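AncCDT-1 (Synthetic construct, PDB 5T0W) binds amino acids, with arginine held in its pocket here, as a reconstructed ancestral solute-binding protein that preceded cyclohexadienyl dehydratase. Local coordinates at residues S14-I19 with D217-N222; D84-G89 with G210-K215. One frame throughout, in Å; residues are numbered along the deposited sequence.

Contact 1: residues S14-I19 with D217-N222; sequences STLDEI and DPELLN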
ATOM      1  N   SER A  14      -4.679 -26.798  -1.936  1.00 38.33           N
ATOM      2  CA  SER A  14      -3.869 -25.595  -1.628  1.00 36.35           C
ATOM      3  C   SER A  14      -3.597 -24.771  -2.884  1.00 35.15           C
ATOM      4  O   SER A  14      -3.316 -25.316  -3.956  1.00 35.93           O
ATOM      5  CB  SER A  14      -2.526 -25.998  -0.979  1.00 36.15           C
ATOM      6  OG  SER A  14      -1.733 -24.844  -0.656  1.00 34.78           O
ATOM      7  N   THR A  15      -3.648 -23.460  -2.739  1.00 33.40           N
ATOM      8  CA  THR A  15      -3.329 -22.576  -3.837  1.00 32.39           C
ATOM      9  C   THR A  15      -1.907 -22.844  -4.332  1.00 31.94           C
ATOM     10  O   THR A  15      -1.614 -22.691  -5.516  1.00 32.30           O
ATOM     11  CB  THR A  15      -3.487 -21.094  -3.419  1.00 31.06           C
ATOM     12  OG1 THR A  15      -4.763 -20.883  -2.790  1.00 31.30           O
ATOM     13  CG2 THR A  15      -3.334 -20.170  -4.615  1.00 30.58           C
ATOM     14  N   LEU A  16      -1.017 -23.247  -3.435  1.00 31.47           N
ATOM     15  CA  LEU A  16       0.345 -23.555  -3.832  1.00 31.22           C
ATOM     16  C   LEU A  16       0.355 -24.584  -4.951  1.00 32.60           C
ATOM     17  O   LEU A  16       1.050 -24.425  -5.954  1.00 32.48           O
ATOM     18  CB  LEU A  16       1.129 -24.081  -2.641  1.00 31.06           C
ATOM     19  CG  LEU A  16       2.625 -24.309  -2.881  1.00 30.86           C
ATOM     20  CD1 LEU A  16       3.402 -23.018  -2.975  1.00 29.74           C
ATOM     21  CD2 LEU A  16       3.208 -25.192  -1.790  1.00 31.45           C
ATOM     22  N   ASP A  17      -0.441 -25.636  -4.784  1.00 34.16           N
ATOM     23  CA  ASP A  17      -0.529 -26.676  -5.793  1.00 35.77           C
ATOM     24  C   ASP A  17      -1.089 -26.046  -7.072  1.00 36.09           C
ATOM     25  O   ASP A  17      -0.527 -26.209  -8.163  1.00 36.51           O
ATOM     26  CB  ASP A  17      -1.414 -27.837  -5.321  1.00 37.43           C
ATOM     27  CG  ASP A  17      -0.819 -28.621  -4.124  1.00 37.94           C
ATOM     28  OD1 ASP A  17       0.421 -28.796  -4.026  1.00 37.56           O
ATOM     29  OD2 ASP A  17      -1.622 -29.081  -3.276  1.00 39.15           O
ATOM     30  N   GLU A  18      -2.186 -25.309  -6.919  1.00 36.04           N
ATOM     31  CA  GLU A  18      -2.830 -24.625  -8.046  1.00 36.51           C
ATOM     32  C   GLU A  18      -1.839 -23.746  -8.802  1.00 35.75           C
ATOM     33  O   GLU A  18      -1.791 -23.786 -10.036  1.00 36.27           O
ATOM     34  CB  GLU A  18      -4.039 -23.792  -7.573  1.00 36.21           C
ATOM     35  N   ILE A  19      -1.036 -22.984  -8.054  1.00 34.49           N
ATOM     36  CA  ILE A  19      -0.017 -22.117  -8.657  1.00 34.07           C
ATOM     37  C   ILE A  19       0.954 -22.926  -9.526  1.00 35.51           C
ATOM     38  O   ILE A  19       1.112 -22.653 -10.729  1.00 36.32           O
ATOM     39  CB  ILE A  19       0.787 -21.340  -7.604  1.00 32.35           C
ATOM     40  CG1 ILE A  19      -0.091 -20.256  -6.971  1.00 31.47           C
ATOM     41  CG2 ILE A  19       2.031 -20.700  -8.211  1.00 31.86           C
ATOM     42  CD1 ILE A  19       0.423 -19.760  -5.636  1.00 30.33           C
ATOM     43  N   ASP A 217      -4.654 -22.034   4.006  1.00 26.59           N
ATOM     44  CA  ASP A 217      -3.622 -22.364   3.022  1.00 26.05           C
ATOM     45  C   ASP A 217      -2.253 -22.206   3.607  1.00 25.43           C
ATOM     46  O   ASP A 217      -1.423 -21.471   3.068  1.00 25.12           O
ATOM     47  CB  ASP A 217      -3.764 -21.470   1.803  1.00 25.96           C
ATOM     48  CG  ASP A 217      -3.190 -22.090   0.567  1.00 25.92           C
ATOM     49  OD1 ASP A 217      -2.287 -22.977   0.658  1.00 25.49           O
ATOM     50  OD2 ASP A 217      -3.661 -21.680  -0.522  1.00 26.62           O
ATOM     51  N   PRO A 218      -1.976 -22.934   4.692  1.00 25.85           N
ATOM     52  CA  PRO A 218      -0.691 -22.750   5.396  1.00 25.41           C
ATOM     53  C   PRO A 218       0.542 -23.131   4.568  1.00 24.49           C
ATOM     54  O   PRO A 218       1.630 -22.649   4.836  1.00 24.52           O
ATOM     55  CB  PRO A 218      -0.832 -23.656   6.629  1.00 26.11           C
ATOM     56  CG  PRO A 218      -1.791 -24.709   6.202  1.00 26.72           C
ATOM     57  CD  PRO A 218      -2.749 -24.050   5.246  1.00 26.73           C
ATOM     58  N   GLU A 219       0.381 -23.993   3.582  1.00 24.47           N
ATOM     59  CA  GLU A 219       1.497 -24.345   2.674  1.00 23.97           C
ATOM     60  C   GLU A 219       2.015 -23.083   1.988  1.00 23.03           C
ATOM     61  O   GLU A 219       3.205 -22.770   2.059  1.00 22.68           O
ATOM     62  CB  GLU A 219       1.086 -25.402   1.616  1.00 24.38           C
ATOM     63  CG  GLU A 219       1.196 -26.847   2.080  1.00 24.97           C
ATOM     64  CD  GLU A 219       0.628 -27.846   1.077  1.00 25.70           C
ATOM     65  OE1 GLU A 219      -0.318 -28.584   1.442  1.00 26.52           O
ATOM     66  OE2 GLU A 219       1.081 -27.871  -0.090  1.00 25.87           O
ATOM     67  N   LEU A 220       1.095 -22.334   1.393  1.00 22.70           N
ATOM     68  CA  LEU A 220       1.437 -21.079   0.704  1.00 22.00           C
ATOM     69  C   LEU A 220       1.971 -20.035   1.661  1.00 21.28           C
ATOM     70  O   LEU A 220       2.986 -19.395   1.393  1.00 20.98           O
ATOM     71  CB  LEU A 220       0.218 -20.542  -0.036  1.00 22.36           C
ATOM     72  CG  LEU A 220       0.461 -19.317  -0.911  1.00 22.35           C
ATOM     73  CD1 LEU A 220       1.496 -19.598  -1.979  1.00 22.25           C
ATOM     74  CD2 LEU A 220      -0.852 -18.863  -1.536  1.00 22.95           C
ATOM     75  N   LEU A 221       1.329 -19.917   2.816  1.00 21.17           N
ATOM     76  CA  LEU A 221       1.779 -18.966   3.842  1.00 20.83           C
ATOM     77  C   LEU A 221       3.199 -19.258   4.315  1.00 20.21           C
ATOM     78  O   LEU A 221       4.030 -18.359   4.394  1.00 19.81           O
ATOM     79  CB  LEU A 221       0.830 -18.952   5.038  1.00 21.49           C
ATOM     80  CG  LEU A 221       1.171 -17.913   6.110  1.00 21.77           C
ATOM     81  CD1 LEU A 221       1.372 -16.534   5.505  1.00 21.53           C
ATOM     82  CD2 LEU A 221       0.105 -17.857   7.200  1.00 22.63           C
ATOM     83  N   ASN A 222       3.462 -20.528   4.622  1.00 20.12           N
ATOM     84  CA  ASN A 222       4.808 -20.955   5.043  1.00 19.95           C
ATOM     85  C   ASN A 222       5.830 -20.700   3.951  1.00 19.19           C
ATOM     86  O   ASN A 222       6.935 -20.257   4.219  1.00 19.16           O
ATOM     87  CB  ASN A 222       4.806 -22.421   5.426  1.00 20.57           C
ATOM     88  CG  ASN A 222       3.924 -22.699   6.632  1.00 21.38           C
ATOM     89  OD1 ASN A 222       3.566 -21.792   7.387  1.00 21.63           O
ATOM     90  ND2 ASN A 222       3.566 -23.966   6.818  1.00 22.00           N
TER

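Contact 2: residues D84-G89 with G210-K215; sequences DIVMSG and GFAIRK. With ARG (arginine), chain E.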
ATOM      1  N   ASP A  84      -3.916 -15.030  -6.428  1.00 25.74           N
ATOM      2  CA  ASP A  84      -3.416 -15.824  -5.301  1.00 24.83           C
ATOM      3  C   ASP A  84      -2.926 -15.052  -4.122  1.00 23.42           C
ATOM      4  O   ASP A  84      -2.951 -15.566  -3.023  1.00 23.35           O
ATOM      5  CB  ASP A  84      -2.259 -16.681  -5.770  1.00 24.86           C
ATOM      6  CG  ASP A  84      -2.609 -17.473  -6.971  1.00 26.00           C
ATOM      7  OD1 ASP A  84      -3.627 -18.209  -6.885  1.00 26.89           O
ATOM      8  OD2 ASP A  84      -1.889 -17.334  -7.982  1.00 26.14           O
ATOM      9  N   ILE A  85      -2.458 -13.830  -4.330  1.00 22.49           N
ATOM     10  CA  ILE A  85      -1.769 -13.110  -3.262  1.00 21.47           C
ATOM     11  C   ILE A  85      -1.830 -11.614  -3.484  1.00 21.19           C
ATOM     12  O   ILE A  85      -1.694 -11.141  -4.623  1.00 21.54           O
ATOM     13  CB  ILE A  85      -0.294 -13.572  -3.159  1.00 21.10           C
ATOM     14  CG1 ILE A  85       0.451 -12.881  -2.014  1.00 20.44           C
ATOM     15  CG2 ILE A  85       0.465 -13.304  -4.460  1.00 21.36           C
ATOM     16  CD1 ILE A  85       1.686 -13.624  -1.567  1.00 20.39           C
ATOM     17  N   VAL A  86      -2.020 -10.854  -2.406  1.00 20.75           N
ATOM     18  CA  VAL A  86      -2.021  -9.373  -2.485  1.00 20.59           C
ATOM     19  C   VAL A  86      -0.606  -8.841  -2.203  1.00 20.09           C
ATOM     20  O   VAL A  86      -0.067  -9.094  -1.153  1.00 19.71           O
ATOM     21  CB  VAL A  86      -2.991  -8.765  -1.473  1.00 20.59           C
ATOM     22  CG1 VAL A  86      -2.942  -7.265  -1.524  1.00 20.53           C
ATOM     23  CG2 VAL A  86      -4.397  -9.254  -1.729  1.00 21.35           C
ATOM     24  N   MET A  87      -0.018  -8.134  -3.151  1.00 20.31           N
ATOM     25  CA  MET A  87       1.253  -7.460  -2.929  1.00 20.13           C
ATOM     26  C   MET A  87       1.092  -6.006  -3.375  1.00 20.47           C
ATOM     27  O   MET A  87       1.213  -5.683  -4.557  1.00 21.09           O
ATOM     28  CB  MET A  87       2.379  -8.146  -3.695  1.00 20.41           C
ATOM     29  CG  MET A  87       2.412  -9.662  -3.523  1.00 20.33           C
ATOM     30  SD  MET A  87       3.847 -10.605  -4.114  1.00 20.74           S
ATOM     31  CE  MET A  87       5.303 -10.029  -3.235  1.00 20.66           C
ATOM     32  N   SER A  88       0.655  -5.167  -2.441  1.00 20.24           N
ATOM     33  CA  SER A  88       0.080  -3.858  -2.796  1.00 20.70           C
ATOM     34  C   SER A  88       0.104  -2.874  -1.648  1.00 20.51           C
ATOM     35  O   SER A  88      -0.851  -2.141  -1.419  1.00 20.74           O
ATOM     36  CB  SER A  88      -1.346  -3.998  -3.352  1.00 21.13           C
ATOM     37  OG  SER A  88      -1.646  -2.913  -4.207  1.00 21.91           O
ATOM     38  N   GLY A  89       1.217  -2.873  -0.937  1.00 20.24           N
ATOM     39  CA  GLY A  89       1.431  -1.959   0.172  1.00 20.24           C
ATOM     40  C   GLY A  89       0.417  -2.104   1.276  1.00 19.98           C
ATOM     41  O   GLY A  89      -0.012  -1.120   1.841  1.00 20.22           O
ATOM     42  N   GLY A 210       2.177  -6.306   5.044  1.00 20.12           N
ATOM     43  CA  GLY A 210       2.353  -7.718   4.686  1.00 19.44           C
ATOM     44  C   GLY A 210       1.720  -8.048   3.349  1.00 19.34           C
ATOM     45  O   GLY A 210       0.962  -7.259   2.798  1.00 19.86           O
ATOM     46  N   PHE A 211       1.988  -9.259   2.870  1.00 18.83           N
ATOM     47  CA  PHE A 211       1.259  -9.846   1.753  1.00 18.87           C
ATOM     48  C   PHE A 211       0.120 -10.721   2.234  1.00 19.09           C
ATOM     49  O   PHE A 211       0.295 -11.552   3.117  1.00 18.88           O
ATOM     50  CB  PHE A 211       2.196 -10.684   0.923  1.00 18.40           C
ATOM     51  CG  PHE A 211       3.439  -9.974   0.572  1.00 18.36           C
ATOM     52  CD1 PHE A 211       3.378  -8.755  -0.095  1.00 18.83           C
ATOM     53  CD2 PHE A 211       4.669 -10.494   0.908  1.00 18.05           C
ATOM     54  CE1 PHE A 211       4.539  -8.090  -0.427  1.00 18.98           C
ATOM     55  CE2 PHE A 211       5.825  -9.847   0.574  1.00 18.24           C
ATOM     56  CZ  PHE A 211       5.768  -8.637  -0.078  1.00 18.70           C
ATOM     57  N   ALA A 212      -1.051 -10.551   1.629  1.00 19.68           N
ATOM     58  CA  ALA A 212      -2.269 -11.257   2.078  1.00 20.22           C
ATOM     59  C   ALA A 212      -2.541 -12.489   1.249  1.00 20.09           C
ATOM     60  O   ALA A 212      -2.348 -12.454   0.054  1.00 20.03           O
ATOM     61  CB  ALA A 212      -3.468 -10.332   2.007  1.00 21.26           C
ATOM     62  N   ILE A 213      -3.004 -13.554   1.891  1.00 20.23           N
ATOM     63  CA  ILE A 213      -3.537 -14.697   1.175  1.00 20.43           C
ATOM     64  C   ILE A 213      -4.822 -15.183   1.849  1.00 21.53           C
ATOM     65  O   ILE A 213      -5.063 -14.882   3.025  1.00 21.91           O
ATOM     66  CB  ILE A 213      -2.549 -15.867   1.108  1.00 19.65           C
ATOM     67  CG1 ILE A 213      -2.324 -16.454   2.495  1.00 19.57           C
ATOM     68  CG2 ILE A 213      -1.222 -15.427   0.509  1.00 18.95           C
ATOM     69  CD1 ILE A 213      -1.683 -17.829   2.464  1.00 19.19           C
ATOM     70  N   ARG A 214      -5.615 -15.965   1.128  1.00 22.39           N
ATOM     71  CA  ARG A 214      -6.801 -16.568   1.712  1.00 23.77           C
ATOM     72  C   ARG A 214      -6.440 -17.443   2.908  1.00 23.91           C
ATOM     73  O   ARG A 214      -5.385 -18.087   2.920  1.00 22.96           O
ATOM     74  CB  ARG A 214      -7.521 -17.446   0.701  1.00 24.38           C
ATOM     75  CG  ARG A 214      -8.122 -16.708  -0.442  1.00 25.02           C
ATOM     76  CD  ARG A 214      -8.842 -17.704  -1.341  1.00 25.88           C
ATOM     77  NE  ARG A 214      -7.934 -18.510  -2.174  1.00 25.01           N
ATOM     78  CZ  ARG A 214      -7.318 -18.078  -3.274  1.00 24.63           C
ATOM     79  NH1 ARG A 214      -7.469 -16.825  -3.687  1.00 24.97           N
ATOM     80  NH2 ARG A 214      -6.528 -18.891  -3.957  1.00 24.09           N
ATOM     81  N   LYS A 215      -7.341 -17.479   3.889  1.00 25.51           N
ATOM     82  CA  LYS A 215      -7.266 -18.418   5.020  1.00 26.26           C
ATOM     83  C   LYS A 215      -7.272 -19.872   4.515  1.00 26.60           C
ATOM     84  O   LYS A 215      -7.688 -20.160   3.392  1.00 26.87           O
ATOM     85  CB  LYS A 215      -8.467 -18.264   5.944  1.00 28.02           C
ATOM     86  CG  LYS A 215      -8.710 -16.874   6.496  1.00 28.62           C
ATOM     87  CD  LYS A 215      -7.917 -16.615   7.761  1.00 28.43           C
ATOM     88  CE  LYS A 215      -8.488 -15.426   8.524  1.00 29.60           C
ATOM     89  NZ  LYS A 215      -7.892 -15.343   9.881  1.00 29.80           N
TER
HETATM   90  N   ARG E 301      -1.085   0.906   3.501  1.00  7.68           N
HETATM   91  CA  ARG E 301      -2.466   1.384   3.350  1.00  7.57           C
HETATM   92  C   ARG E 301      -3.368   0.226   3.554  1.00  7.46           C
HETATM   93  O   ARG E 301      -4.559   0.454   3.765  1.00  7.30           O
HETATM   94  CB  ARG E 301      -2.693   1.938   1.975  1.00  7.80           C
HETATM   95  CG  ARG E 301      -2.576   0.870   0.926  1.00  8.38           C
HETATM   96  CD  ARG E 301      -3.044   1.366  -0.440  1.00  8.75           C
HETATM   97  NE  ARG E 301      -2.383   0.608  -1.489  1.00  9.10           N
HETATM   98  CZ  ARG E 301      -2.666   0.724  -2.776  1.00  9.46           C
HETATM   99  NH1 ARG E 301      -1.990   0.007  -3.682  1.00  9.40           N
HETATM  100  NH2 ARG E 301      -3.617   1.565  -3.161  1.00  9.64           N
HETATM  101  OXT ARG E 301      -2.915  -0.934   3.489  1.00  7.36           O
HETATM  102  O   HOH W   1       1.364  -5.803   0.231  1.00  4.52           O

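Contact 1: residues S14-I19 with D217-N222
The carboxylate of Asp217 faces the start of helix 15-22, and its OD2 takes two donors from Thr15. The backbone N of Thr15 lies 2.8 Å from OD2 of Asp217, on the syn side and 24° out of the carboxylate plane, while Thr15 OG1 donates nearly in line with the C-O bond, 2.6 Å from Asp217 OD2. The same OG1 probably accepts from Arg214 NH2. Asp217 CG stands anti to its own backbone N (chi1 -155°), which swings the carboxylate across the gap. At OD1, Ser14 OG is modelled so close that the bond geometry is doubtful. Asp17 OD1 and Glu219 OE2 are like charges 4.1 Å apart, without a bond. In this two-lobed periplasmic binding protein fold the contact joins the first helix to C-terminal helix 218-233 of one lobe, the short parts 15-19 and 218-222 lying 74° apart. Ser14 OG accepts from Leu16 N in an ST turn; Asp217, though N-cap of helix 218-233, turns its carboxylate to the other helix start. Beside these polar groups, branched apolar chains suit the buried interface: Leu220 CD1 rests 4.0 Å from Leu16 CD1 and 3.8 Å from Ile19 CD1, and Leu220 CD2 packs against Thr15 CB.

Contact 2: residues D84-G89 with G210-K215
Val86 and Ala212 form one antiparallel, hydrogen-bonded pair. Val86 N donates to Ala212 O over 3.0 Å at 170°, and the return bond runs from Ala212 N to a lone pair of Val86 O. CA-H...O contacts from Ile85 to Ala212 O and from Phe211 to Val86 O reinforce the pairing. Beyond this bridge a water links the segments, accepting from Ser88 N and donating to Gly210 O.

The apolar contacts fall on two faces. The small side chain of Ala212 lets its CB lie 3.8 Å from Val86 CB. On the opposite face, Ile85 meets Phe211 CB and Ile213 CG2 through its CD1 and CG1, respectively. Met87, bent at chi3 (61°), lays CE over one face of the Phe211 ring, 3.6 Å from the centroid: a CH-pi contact, with SD making a Met-aromatic one.

Asp84 OD1 lies at the guanidinium edge, 4.2 Å from Arg214 NH2, beyond a salt bridge; Asp84 OD2 pairs with Arg22, and Arg214 NH1 bonds to the carbonyls of Leu78 and Phe83.

The bound arginine donates from N to Gly89 O over 2.8 Å, from NE to Ser88 O and from NH1 to Ser88 OG, which Asp30 N helps place. Asp181, Thr91, Gln139, Arg96 and Thr143 also bond to it. Glycine suits position 89, where phi is positive.

In the two-lobed fold, strand 207-213 here joins edge strand 85-86 of one lobe's parallel sheet, beside strand 24-29; helix 74-79 touches Val86 and Ala212, helix 218-233 Ile85, Phe211 and Ile213, and helix 48-60 Met87 and Phe211.

From the N terminus, helix 15-22 leads into strand 24-29 and the parallel sheet, whose outer strand 85-86 enters contact 2. The chain then travels through the mixed sheet and returns along strand 207-213 to pair with it, so contact 2 closes a loop of 120 residues. A few residues later helix 218-233 begins and meets helix 15-22, and contact 1 closes a loop of 197 residues around the first; the two nest and do not cross. Together they tie the returning strand and the helix after it to the chain's beginning. Arg214 NH2 bridges the contacts, 2.9 Å from Thr15 OG1 in a probable hydrogen bond.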